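Alpha-fucosidase (Bifidobacterium bifidum, PDB 2EAB) probably hydrolyses alpha-1,2-linked L-fucosyl bonds, as the fucosidase piece of a longer, probably membrane-bound protein. Local coordinates at residues A116-P121 against L571-N576. Numbering follows the deposited sequence.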
loop_
_atom_site.group_PDB
_atom_site.type_symbol
_atom_site.label_atom_id
_atom_site.label_comp_id
_atom_site.label_asym_id
_atom_site.label_seq_id
_atom_site.Cartn_x
_atom_site.Cartn_y
_atom_site.Cartn_z
ATOM N N ALA A 116 36.952 -10.024 0.277
ATOM C CA ALA A 116 36.031 -11.052 -0.201
ATOM C C ALA A 116 34.964 -10.434 -1.107
ATOM O O ALA A 116 34.437 -9.354 -0.814
ATOM C CB ALA A 116 35.385 -11.784 0.963
ATOM N N GLU A 117 34.669 -11.112 -2.215
ATOM C CA GLU A 117 33.613 -10.689 -3.132
ATOM C C GLU A 117 32.255 -11.136 -2.618
ATOM O O GLU A 117 31.234 -10.492 -2.878
ATOM C CB GLU A 117 33.836 -11.282 -4.524
ATOM C CG GLU A 117 35.024 -10.709 -5.290
ATOM C CD GLU A 117 35.046 -11.148 -6.746
ATOM O OE1 GLU A 117 34.638 -12.292 -7.039
ATOM O OE2 GLU A 117 35.475 -10.348 -7.601
ATOM N N THR A 118 32.247 -12.270 -1.925
ATOM C CA THR A 118 31.032 -12.808 -1.324
ATOM C C THR A 118 31.361 -13.422 0.027
ATOM O O THR A 118 32.507 -13.803 0.284
ATOM C CB THR A 118 30.354 -13.893 -2.203
ATOM O OG1 THR A 118 31.160 -15.078 -2.228
ATOM C CG2 THR A 118 30.115 -13.402 -3.626
ATOM N N VAL A 119 30.346 -13.493 0.884
ATOM C CA VAL A 119 30.436 -14.175 2.170
ATOM C C VAL A 119 29.176 -15.013 2.367
ATOM O O VAL A 119 28.237 -14.925 1.572
ATOM C CB VAL A 119 30.608 -13.181 3.353
ATOM C CG1 VAL A 119 31.958 -12.471 3.278
ATOM C CG2 VAL A 119 29.466 -12.177 3.403
ATOM N N ASN A 120 29.161 -15.834 3.412
ATOM C CA ASN A 120 27.961 -16.584 3.764
ATOM C C ASN A 120 27.273 -15.937 4.961
ATOM O O ASN A 120 27.695 -16.131 6.099
ATOM C CB ASN A 120 28.284 -18.048 4.066
ATOM C CG ASN A 120 27.051 -18.851 4.441
ATOM O OD1 ASN A 120 25.927 -18.337 4.428
ATOM N ND2 ASN A 120 27.251 -20.116 4.778
ATOM N N PRO A 121 26.200 -15.168 4.705
ATOM C CA PRO A 121 25.507 -14.479 5.782
ATOM C C PRO A 121 24.384 -15.309 6.404
ATOM O O PRO A 121 23.514 -14.749 7.070
ATOM C CB PRO A 121 24.933 -13.263 5.065
ATOM C CG PRO A 121 24.589 -13.787 3.711
ATOM C CD PRO A 121 25.587 -14.880 3.395
ATOM N N LEU A 571 24.295 -14.506 -2.199
ATOM C CA LEU A 571 23.585 -14.199 -0.962
ATOM C C LEU A 571 24.134 -12.981 -0.212
ATOM O O LEU A 571 23.371 -12.218 0.386
ATOM C CB LEU A 571 23.638 -15.422 -0.047
ATOM C CG LEU A 571 22.364 -15.978 0.592
ATOM C CD1 LEU A 571 21.194 -15.983 -0.386
ATOM C CD2 LEU A 571 22.639 -17.384 1.093
ATOM N N GLY A 572 25.451 -12.807 -0.237
ATOM C CA GLY A 572 26.094 -11.766 0.550
ATOM C C GLY A 572 27.251 -11.133 -0.185
ATOM O O GLY A 572 28.331 -11.712 -0.275
ATOM N N THR A 573 27.008 -9.948 -0.731
ATOM C CA THR A 573 28.046 -9.163 -1.394
ATOM C C THR A 573 28.367 -7.922 -0.561
ATOM O O THR A 573 27.713 -7.657 0.456
ATOM C CB THR A 573 27.634 -8.747 -2.824
ATOM O OG1 THR A 573 26.513 -7.855 -2.766
ATOM C CG2 THR A 573 27.255 -9.963 -3.655
ATOM N N ASP A 574 29.377 -7.171 -0.993
ATOM C CA ASP A 574 29.787 -5.966 -0.288
ATOM C C ASP A 574 28.889 -4.807 -0.715
ATOM O O ASP A 574 29.219 -4.025 -1.613
ATOM C CB ASP A 574 31.265 -5.677 -0.555
ATOM C CG ASP A 574 31.856 -4.673 0.412
ATOM O OD1 ASP A 574 31.099 -3.971 1.118
ATOM O OD2 ASP A 574 33.102 -4.593 0.471
ATOM N N GLY A 575 27.734 -4.720 -0.063
ATOM C CA GLY A 575 26.693 -3.791 -0.463
ATOM C C GLY A 575 26.107 -4.168 -1.806
ATOM O O GLY A 575 26.479 -5.180 -2.408
ATOM N N ASN A 576 25.182 -3.343 -2.276
ATOM C CA ASN A 576 24.613 -3.465 -3.613
ATOM C C ASN A 576 23.810 -2.210 -3.927
ATOM O O ASN A 576 23.580 -1.373 -3.057
ATOM C CB ASN A 576 23.790 -4.759 -3.798
ATOM C CG ASN A 576 22.632 -4.884 -2.818
ATOM O OD1 ASN A 576 22.050 -3.889 -2.370
ATOM N ND2 ASN A 576 22.278 -6.125 -2.494
HETATM O O HOH W 1 30.961 -7.885 -3.303
HETATM O O HOH W 2 27.271 -14.965 -1.014
#
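Val119 meets Gly572 backbone to backbone, where the loop between helices 103-113 and 130-133 runs past an edge strand, 572-574, of a three-stranded antiparallel sheet. The contact thus joins the N-terminal domain, of glycosyl hydrolase family 65 type, to the family 95 catalytic domain. Val119 N donates to Gly572 O at 2.9 Å, with an angle of 155° at the hydrogen. The same oxygen receives a CA-H...O contact from Thr118 CA at 3.1 Å. Water extends the pairing in both directions. One molecule donates to Val119 O and accepts from Gly572 N. Another donates to Glu117 O at 2.7 Å and accepts from Asp574 N at 2.9 Å. Pro121 adds the apolar part. Pro121 CD lies 4.0 Å from Leu571 CB. Pro121 CG is also near Gly572 CA. Gly572, without a side chain, lets Pro121 CG and Val119 O come close. Pro121 and Leu571 both also rest on Phe499. An alanine in place of Pro121 would probably open a gap beside Leu571 CB and Gly572 CA, and leave the loop freer to move there. Further out, Val119 packs on Leu108 and Leu112 of helix 103-113, and Glu117 forms a salt bridge with Lys662. The carboxylate of Asp574 is bound by Thr559, His548 and Gly551. This is structural packing away from the calcium site. Thr573 bonds to Ala563 through its backbone; Thr573 OG1, between its own N and carbonyl carbon (chi1 65°), donates to Gly575 O at 2.7 Å.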